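Local atomic coordinates of Tat-secreted protein Rv2525c (Mycobacterium tuberculosis, PDB entry 4PMQ), a protein that probably acts as a peptidoglycan hydrolase with glycosidase activity, and displays esterase activity toward p-nitrophenyl esters in vitro. Residues Y31-R35 with R89-H94; T73-L77 with S108-N112; I105-I109 with Y125-W129. One frame throughout, in Å; residues are numbered along the deposited sequence. Where two conformers were deposited one is given.

Interaction 1: Y31-R35 with R89-H94; sequences YVSDR and RGSELH
In the TIM-barrel-like glycoside hydrolase fold, the loop leaving strand 27-31 lies against helix 79-96, with Val32 packed on the helix backbone and Asp34 paired with Arg89. The salt bridge is bidentate and side-on: Arg89 NE reaches Asp34 OD2 at 2.8 Å and Arg89 NH2 reaches Asp34 OD1 at 2.9 Å, each bond nearly straight and each using the syn lone pair of its oxygen. Carboxylate and guanidinium are nearly coplanar, their planes 24° apart, although the two side chains stand nearly perpendicular to each other. A bend at chi2 of Arg89 (57°) turns the guanidinium out beside the helix, within reach of both Asp34 and Glu92 one turn on, where Arg89 NH1 bonds Glu92 OE1 at 2.8 Å, meeting it from above the carboxylate plane. One arginine thus joins two acids, and partners at two of its edges should hold its flat group against rotation, while Leu93 CD2 lies over the rim of one face. The apolar half centres on Val32, whose CG1 meets His94 CA at 3.6 Å and whose CB faces Leu93 CB at 4.0 Å. Its carbonyl O has no conventional hydrogen-bond partner and is approached by Gly90 CA at 3.4 Å in a CA-H...O contact. Toward the sheet, His94 ND1 bonds Ser64 OG of strand 61-66, and both Val32 and His94 touch Ile105 of strand 105-108.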
loop_
_atom_site.group_PDB
_atom_site.type_symbol
_atom_site.label_atom_id
_atom_site.label_comp_id
_atom_site.label_asym_id
_atom_site.label_seq_id
_atom_site.Cartn_x
_atom_site.Cartn_y
_atom_site.Cartn_z
ATOM N N TYR A 31 -6.322 2.954 -0.696
ATOM C CA TYR A 31 -6.738 1.767 0.010
ATOM C C TYR A 31 -7.825 0.981 -0.670
ATOM O O TYR A 31 -8.919 1.503 -0.933
ATOM C CB TYR A 31 -7.255 2.158 1.399
ATOM C CG TYR A 31 -6.170 2.692 2.289
ATOM C CD1 TYR A 31 -5.264 1.830 2.906
ATOM C CD2 TYR A 31 -6.025 4.062 2.500
ATOM C CE1 TYR A 31 -4.270 2.307 3.748
ATOM C CE2 TYR A 31 -5.021 4.556 3.337
ATOM C CZ TYR A 31 -4.153 3.669 3.964
ATOM O OH TYR A 31 -3.161 4.119 4.802
ATOM N N VAL A 32 -7.563 -0.318 -0.815
ATOM C CA VAL A 32 -8.574 -1.262 -1.286
ATOM C C VAL A 32 -8.984 -2.111 -0.055
ATOM O O VAL A 32 -8.999 -3.338 -0.088
ATOM C CB VAL A 32 -8.114 -2.091 -2.513
ATOM C CG1 VAL A 32 -7.991 -1.189 -3.745
ATOM C CG2 VAL A 32 -6.793 -2.842 -2.253
ATOM N N SER A 33 -9.324 -1.408 1.040
ATOM C CA SER A 33 -9.688 -2.002 2.332
ATOM C C SER A 33 -10.919 -1.376 2.943
ATOM O O SER A 33 -11.243 -0.221 2.682
ATOM C CB SER A 33 -8.554 -1.801 3.329
ATOM O OG SER A 33 -7.344 -2.314 2.835
ATOM N N ASP A 34 -11.584 -2.139 3.809
ATOM C CA ASP A 34 -12.730 -1.664 4.570
ATOM C C ASP A 34 -12.245 -0.813 5.729
ATOM O O ASP A 34 -11.056 -0.835 6.073
ATOM C CB ASP A 34 -13.533 -2.858 5.106
ATOM C CG ASP A 34 -14.193 -3.678 4.006
ATOM O OD1 ASP A 34 -14.974 -3.102 3.217
ATOM O OD2 ASP A 34 -13.920 -4.886 3.931
ATOM N N ARG A 35 -13.192 -0.158 6.403
ATOM C CA ARG A 35 -12.906 0.607 7.617
ATOM C C ARG A 35 -13.121 -0.311 8.826
ATOM O O ARG A 35 -14.239 -0.813 9.036
ATOM C CB ARG A 35 -13.846 1.828 7.688
ATOM C CG ARG A 35 -13.727 2.762 6.478
ATOM C CD ARG A 35 -14.716 3.923 6.469
ATOM N NE ARG A 35 -16.120 3.498 6.463
ATOM C CZ ARG A 35 -16.809 3.198 5.362
ATOM N NH1 ARG A 35 -16.219 3.226 4.168
ATOM N NH2 ARG A 35 -18.087 2.853 5.448
ATOM N N ARG A 89 -10.619 -9.864 -0.040
ATOM C CA ARG A 89 -11.341 -8.602 0.101
ATOM C C ARG A 89 -10.634 -7.483 -0.671
ATOM O O ARG A 89 -11.274 -6.758 -1.441
ATOM C CB ARG A 89 -11.526 -8.260 1.582
ATOM C CG ARG A 89 -12.416 -7.047 1.814
ATOM C CD ARG A 89 -13.811 -7.199 1.181
ATOM N NE ARG A 89 -14.623 -6.023 1.478
ATOM C CZ ARG A 89 -15.714 -5.656 0.814
ATOM N NH1 ARG A 89 -16.138 -6.364 -0.227
ATOM N NH2 ARG A 89 -16.390 -4.576 1.185
ATOM N N GLY A 90 -9.316 -7.421 -0.546
ATOM C CA GLY A 90 -8.537 -6.442 -1.293
ATOM C C GLY A 90 -8.720 -6.603 -2.793
ATOM O O GLY A 90 -8.997 -5.628 -3.499
ATOM N N SER A 91 -8.724 -7.863 -3.271
ATOM C CA SER A 91 -8.914 -8.131 -4.697
ATOM C C SER A 91 -10.301 -7.638 -5.160
ATOM O O SER A 91 -10.433 -7.001 -6.206
ATOM C CB SER A 91 -8.764 -9.623 -4.981
ATOM O OG SER A 91 -8.824 -9.810 -6.382
ATOM N N GLU A 92 -11.324 -7.897 -4.332
ATOM C CA GLU A 92 -12.712 -7.535 -4.619
ATOM C C GLU A 92 -12.855 -5.997 -4.689
ATOM O O GLU A 92 -13.479 -5.479 -5.634
ATOM C CB GLU A 92 -13.604 -8.124 -3.509
ATOM C CG GLU A 92 -15.091 -8.003 -3.777
ATOM C CD GLU A 92 -16.004 -8.483 -2.662
ATOM O OE1 GLU A 92 -15.505 -8.790 -1.551
ATOM O OE2 GLU A 92 -17.235 -8.484 -2.887
ATOM N N LEU A 93 -12.265 -5.293 -3.707
ATOM C CA LEU A 93 -12.360 -3.834 -3.647
ATOM C C LEU A 93 -11.550 -3.192 -4.760
ATOM O O LEU A 93 -11.977 -2.170 -5.299
ATOM C CB LEU A 93 -11.976 -3.278 -2.268
ATOM C CG LEU A 93 -12.988 -3.663 -1.165
ATOM C CD1 LEU A 93 -12.470 -3.270 0.195
ATOM C CD2 LEU A 93 -14.398 -3.014 -1.424
ATOM N N HIS A 94 -10.387 -3.778 -5.096
ATOM C CA HIS A 94 -9.567 -3.262 -6.196
ATOM C C HIS A 94 -10.412 -3.352 -7.485
ATOM O O HIS A 94 -10.548 -2.354 -8.191
ATOM C CB HIS A 94 -8.281 -4.105 -6.288
ATOM C CG HIS A 94 -7.412 -3.801 -7.459
ATOM N ND1 HIS A 94 -6.418 -2.841 -7.388
ATOM C CD2 HIS A 94 -7.338 -4.423 -8.662
ATOM C CE1 HIS A 94 -5.801 -2.867 -8.557
ATOM N NE2 HIS A 94 -6.322 -3.806 -9.361
#

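Interaction 2: T73-L77 with S108-N112; sequences TADWL and SIDDN
This is a loop-to-loop contact, mostly buried, between the segment preceding helix 79-96 and the one following strand 105-108, and its central element is the indole of Trp76 bonded to Asp111 and packed on Ile109. Both loops follow the C-terminal ends of strands, 61-66 and 105-108, the end that usually carries the active site in TIM barrels; a glycerol bound at Ser108 is consistent with a pocket there. Trp76 NE1 donates to Asp111 OD2 at 2.9 Å; the bond is bent, with an N-H...acceptor angle of 144°, and reaches the oxygen on its anti side, somewhat out of the carboxylate plane. Ring and carboxylate stand almost perpendicular, 84° apart. The same Asp111 OD2 touches a methyl as well as the indole N-H, with Ala74 CB at 3.4 Å. Ile109 meets the indole with two methyls: CG2 lies over the five-membered ring, 4.3 Å from its centroid in a CH-pi contact, while CD1 touches Trp76 CB at 3.8 Å. Trp76 CG lies between the backbone N and the carbonyl carbon (chi1 56°), which swings the indole across toward the 108-112 loop. A water hydrogen-bonds to both Asp75 OD2 and Ser108 O, each at 2.8 Å. Helix 115-133 flanks the pair, with Ile122 touching both Trp76 and Ile109, while Ile109 also packs on Ala142 of strand 138-142.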
loop_
_atom_site.group_PDB
_atom_site.type_symbol
_atom_site.label_atom_id
_atom_site.label_comp_id
_atom_site.label_asym_id
_atom_site.label_seq_id
_atom_site.Cartn_x
_atom_site.Cartn_y
_atom_site.Cartn_z
ATOM N N THR A 73 -4.473 -5.571 16.175
ATOM C CA THR A 73 -5.295 -6.184 15.121
ATOM C C THR A 73 -4.561 -6.101 13.749
ATOM O O THR A 73 -5.219 -6.224 12.714
ATOM C CB THR A 73 -6.694 -5.563 15.061
ATOM O OG1 THR A 73 -6.557 -4.193 14.666
ATOM C CG2 THR A 73 -7.452 -5.673 16.409
ATOM N N ALA A 74 -3.204 -5.961 13.731
ATOM C CA ALA A 74 -2.479 -5.938 12.451
ATOM C C ALA A 74 -2.890 -7.138 11.614
ATOM O O ALA A 74 -3.085 -8.236 12.167
ATOM C CB ALA A 74 -0.970 -5.941 12.684
ATOM N N ASP A 75 -3.074 -6.925 10.293
ATOM C CA ASP A 75 -3.580 -7.962 9.411
ATOM C C ASP A 75 -2.745 -9.230 9.416
ATOM O O ASP A 75 -3.310 -10.326 9.312
ATOM C CB ASP A 75 -3.688 -7.450 7.964
ATOM C CG ASP A 75 -4.572 -6.225 7.824
ATOM O OD1 ASP A 75 -5.591 -6.146 8.543
ATOM O OD2 ASP A 75 -4.267 -5.378 6.966
ATOM N N TRP A 76 -1.405 -9.089 9.504
ATOM C CA TRP A 76 -0.516 -10.255 9.372
ATOM C C TRP A 76 -0.451 -11.154 10.633
ATOM O O TRP A 76 0.102 -12.247 10.553
ATOM C CB TRP A 76 0.896 -9.751 9.021
ATOM C CG TRP A 76 1.432 -8.759 10.007
ATOM C CD1 TRP A 76 1.323 -7.394 9.962
ATOM C CD2 TRP A 76 2.196 -9.067 11.172
ATOM N NE1 TRP A 76 1.997 -6.836 11.031
ATOM C CE2 TRP A 76 2.546 -7.843 11.783
ATOM C CE3 TRP A 76 2.641 -10.267 11.754
ATOM C CZ2 TRP A 76 3.355 -7.789 12.922
ATOM C CZ3 TRP A 76 3.450 -10.203 12.870
ATOM C CH2 TRP A 76 3.766 -8.979 13.462
ATOM N N LEU A 77 -1.035 -10.731 11.763
ATOM C CA LEU A 77 -0.946 -11.554 12.973
ATOM C C LEU A 77 -1.531 -12.955 12.786
ATOM O O LEU A 77 -0.964 -13.909 13.324
ATOM C CB LEU A 77 -1.606 -10.867 14.174
ATOM C CG LEU A 77 -0.908 -9.581 14.647
ATOM C CD1 LEU A 77 -1.735 -8.907 15.738
ATOM C CD2 LEU A 77 0.511 -9.883 15.181
ATOM N N SER A 108 -0.118 -4.468 3.605
ATOM C CA SER A 108 0.630 -3.712 4.606
ATOM C C SER A 108 1.133 -4.502 5.808
ATOM O O SER A 108 0.396 -5.280 6.445
ATOM C CB SER A 108 -0.203 -2.547 5.115
ATOM O OG SER A 108 -0.521 -1.739 3.998
ATOM N N ILE A 109 2.413 -4.245 6.129
ATOM C CA ILE A 109 3.122 -4.731 7.303
ATOM C C ILE A 109 3.459 -3.415 8.031
ATOM O O ILE A 109 4.590 -2.940 7.938
ATOM C CB ILE A 109 4.347 -5.645 7.044
ATOM C CG1 ILE A 109 4.048 -6.839 6.067
ATOM C CG2 ILE A 109 4.928 -6.135 8.396
ATOM C CD1 ILE A 109 2.896 -7.749 6.425
ATOM N N ASP A 110 2.429 -2.784 8.677
ATOM C CA ASP A 110 2.526 -1.490 9.343
ATOM C C ASP A 110 3.098 -1.678 10.753
ATOM O O ASP A 110 2.484 -1.335 11.763
ATOM C CB ASP A 110 1.106 -0.856 9.359
ATOM C CG ASP A 110 1.070 0.551 9.916
ATOM O OD1 ASP A 110 2.100 1.268 9.795
ATOM O OD2 ASP A 110 0.039 0.917 10.521
ATOM N N ASP A 111 4.281 -2.295 10.803
ATOM C CA ASP A 111 4.977 -2.705 12.017
ATOM C C ASP A 111 6.474 -2.806 11.770
ATOM O O ASP A 111 6.939 -2.757 10.611
ATOM C CB ASP A 111 4.432 -4.104 12.433
ATOM C CG ASP A 111 3.134 -4.031 13.212
ATOM O OD1 ASP A 111 3.147 -3.481 14.336
ATOM O OD2 ASP A 111 2.102 -4.493 12.684
ATOM N N ASN A 112 7.214 -3.013 12.859
ATOM C CA ASN A 112 8.663 -3.198 12.872
ATOM C C ASN A 112 8.897 -4.580 13.491
ATOM O O ASN A 112 9.202 -4.696 14.694
ATOM C CB ASN A 112 9.345 -2.058 13.668
ATOM C CG ASN A 112 10.842 -2.244 13.709
ATOM O OD1 ASN A 112 11.391 -2.982 12.882
ATOM N ND2 ASN A 112 11.517 -1.594 14.681
HETATM O O HOH W 1 -2.051 -6.009 5.327
#

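Interaction 3: I105-I109 with Y125-W129; sequences IYASI and YLRSW
Strand 105-108 and helix 115-133 are the first two elements of a beta-alpha-beta unit completed by strand 138-142, the repeating theme of TIM-barrel-like folds, and here Ala107 and Ile105 of the strand meet Trp129 of the helix. The short strand and helix segments run close to antiparallel, at 159°, with their axes 10.3 Å apart, as expected when a helix returns the chain across the outside of a sheet.

The apolar contacts make up the direct interface, and no hydrogen bond crosses it without water. Ala107 CB sits over the indole of Trp129, 3.7 Å from the centroid of the five-membered ring and only 12° off its normal, a well-centred CH-pi contact. Beside it, Ile105 CG2 approaches Trp129 CZ3 at 3.7 Å, one side chain lying roughly square to the other, so the six-membered part of the indole is met by a second strand residue. Leu126 CD2 reaches Ala107 CB at 4.1 Å. At the far end of the segment, Ile109 CD1 meets Tyr125 CD2 at 4.0 Å, the two side chains running alongside each other and pointing opposite ways.

Aromatic rings also meet: within the helix Trp129 CD1 lies above the rim of one face of the Tyr125 ring, and from strand 61-66 Tyr66 meets Trp129 edge-to-face.

Polar contacts gather at the Tyr125 hydroxyl, which the anti placement of CG relative to the backbone N (chi1 178°) helps carry toward the strand. A water bridges this hydroxyl to the carbonyl of Ser108, giving a water-mediated link between helix and strand. The indole also bonds the phenol: Trp129 NE1 donates to Tyr125 OH at 3.0 Å, with the oxygen tilted a little from the indole plane.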
loop_
_atom_site.group_PDB
_atom_site.type_symbol
_atom_site.label_atom_id
_atom_site.label_comp_id
_atom_site.label_asym_id
_atom_site.label_seq_id
_atom_site.Cartn_x
_atom_site.Cartn_y
_atom_site.Cartn_z
ATOM N N ILE A 105 -1.344 -5.328 -5.567
ATOM C CA ILE A 105 -1.894 -4.710 -4.372
ATOM C C ILE A 105 -0.806 -4.802 -3.321
ATOM O O ILE A 105 -0.234 -5.893 -3.078
ATOM C CB ILE A 105 -3.217 -5.347 -3.893
ATOM C CG1 ILE A 105 -4.326 -5.283 -4.970
ATOM C CG2 ILE A 105 -3.688 -4.738 -2.541
ATOM C CD1 ILE A 105 -5.536 -6.265 -4.647
ATOM N N TYR A 106 -0.480 -3.667 -2.741
ATOM C CA TYR A 106 0.539 -3.640 -1.686
ATOM C C TYR A 106 -0.081 -3.993 -0.334
ATOM O O TYR A 106 -0.776 -3.149 0.245
ATOM C CB TYR A 106 1.180 -2.256 -1.601
ATOM C CG TYR A 106 2.171 -1.971 -2.707
ATOM C CD1 TYR A 106 1.750 -1.496 -3.949
ATOM C CD2 TYR A 106 3.540 -2.134 -2.501
ATOM C CE1 TYR A 106 2.671 -1.207 -4.964
ATOM C CE2 TYR A 106 4.471 -1.785 -3.487
ATOM C CZ TYR A 106 4.034 -1.348 -4.723
ATOM O OH TYR A 106 4.977 -0.989 -5.677
ATOM N N ALA A 107 0.138 -5.236 0.142
ATOM C CA ALA A 107 -0.304 -5.710 1.468
ATOM C C ALA A 107 0.534 -4.998 2.542
ATOM O O ALA A 107 1.774 -4.941 2.423
ATOM C CB ALA A 107 -0.148 -7.215 1.560
ATOM N N SER A 108 -0.118 -4.468 3.605
ATOM C CA SER A 108 0.630 -3.712 4.606
ATOM C C SER A 108 1.133 -4.502 5.808
ATOM O O SER A 108 0.396 -5.280 6.445
ATOM C CB SER A 108 -0.203 -2.547 5.115
ATOM O OG SER A 108 -0.521 -1.739 3.998
ATOM N N ILE A 109 2.413 -4.245 6.129
ATOM C CA ILE A 109 3.122 -4.731 7.303
ATOM C C ILE A 109 3.459 -3.415 8.031
ATOM O O ILE A 109 4.590 -2.940 7.938
ATOM C CB ILE A 109 4.347 -5.645 7.044
ATOM C CG1 ILE A 109 4.048 -6.839 6.067
ATOM C CG2 ILE A 109 4.928 -6.135 8.396
ATOM C CD1 ILE A 109 2.896 -7.749 6.425
ATOM N N TYR A 125 1.327 -15.192 5.938
ATOM C CA TYR A 125 0.393 -14.111 5.564
ATOM C C TYR A 125 0.609 -13.696 4.087
ATOM O O TYR A 125 -0.330 -13.727 3.272
ATOM C CB TYR A 125 0.581 -12.888 6.490
ATOM C CG TYR A 125 -0.319 -11.726 6.129
ATOM C CD1 TYR A 125 -1.694 -11.789 6.356
ATOM C CD2 TYR A 125 0.199 -10.558 5.571
ATOM C CE1 TYR A 125 -2.533 -10.735 6.017
ATOM C CE2 TYR A 125 -0.637 -9.494 5.217
ATOM C CZ TYR A 125 -2.007 -9.597 5.423
ATOM O OH TYR A 125 -2.860 -8.578 5.066
ATOM N N LEU A 126 1.867 -13.385 3.743
ATOM C CA LEU A 126 2.229 -12.950 2.387
ATOM C C LEU A 126 2.099 -14.099 1.354
ATOM O O LEU A 126 1.717 -13.841 0.201
ATOM C CB LEU A 126 3.633 -12.328 2.360
ATOM C CG LEU A 126 3.785 -10.971 3.077
ATOM C CD1 LEU A 126 5.218 -10.465 2.990
ATOM C CD2 LEU A 126 2.809 -9.899 2.530
ATOM N N ARG A 127 2.375 -15.362 1.770
ATOM C CA ARG A 127 2.194 -16.503 0.860
ATOM C C ARG A 127 0.674 -16.632 0.532
ATOM O O ARG A 127 0.334 -16.953 -0.614
ATOM C CB ARG A 127 2.764 -17.794 1.435
ATOM C CG ARG A 127 4.290 -17.825 1.444
ATOM C CD ARG A 127 4.803 -19.149 1.974
ATOM N NE ARG A 127 6.256 -19.283 1.825
ATOM C CZ ARG A 127 7.010 -20.118 2.523
ATOM N NH1 ARG A 127 6.467 -20.894 3.454
ATOM N NH2 ARG A 127 8.323 -20.154 2.331
ATOM N N SER A 128 -0.231 -16.358 1.523
ATOM C CA SER A 128 -1.684 -16.378 1.241
ATOM C C SER A 128 -2.053 -15.317 0.226
ATOM O O SER A 128 -2.853 -15.593 -0.678
ATOM C CB SER A 128 -2.494 -16.179 2.512
ATOM O OG SER A 128 -2.525 -17.394 3.230
ATOM N N TRP A 129 -1.461 -14.092 0.340
ATOM C CA TRP A 129 -1.700 -13.071 -0.668
ATOM C C TRP A 129 -1.284 -13.610 -2.044
ATOM O O TRP A 129 -2.049 -13.469 -3.001
ATOM C CB TRP A 129 -0.951 -11.778 -0.331
ATOM C CG TRP A 129 -1.760 -10.868 0.538
ATOM C CD1 TRP A 129 -1.853 -10.888 1.898
ATOM C CD2 TRP A 129 -2.622 -9.810 0.087
ATOM N NE1 TRP A 129 -2.694 -9.879 2.331
ATOM C CE2 TRP A 129 -3.209 -9.227 1.241
ATOM C CE3 TRP A 129 -2.971 -9.311 -1.177
ATOM C CZ2 TRP A 129 -4.071 -8.123 1.165
ATOM C CZ3 TRP A 129 -3.834 -8.219 -1.254
ATOM C CH2 TRP A 129 -4.359 -7.629 -0.094
HETATM O O HOH W 1 -2.051 -6.009 5.327
#

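How the interactions relate
From the N terminus, the loop after strand 27-31 enters first, and interaction 1 closes when helix 79-96 returns to it. Before that helix, segment 73-77 opens interaction 2, so the two contacts cross along the chain; interaction 2 closes beyond strand 105-108. Interaction 3 follows interaction 1 in series, closes the short connection from strand 105-108 to helix 115-133, and shares Ser108, Ile109 and one water with interaction 2. Interactions 1 and 3 touch through Ile105, whose CG2 lies 3.6 Å from Val32 CG2. Together they tie the loop after strand 27-31 to helix 79-96, the loops after strands 61-66 and 105-108 to each other, and strand 105-108 to helix 115-133.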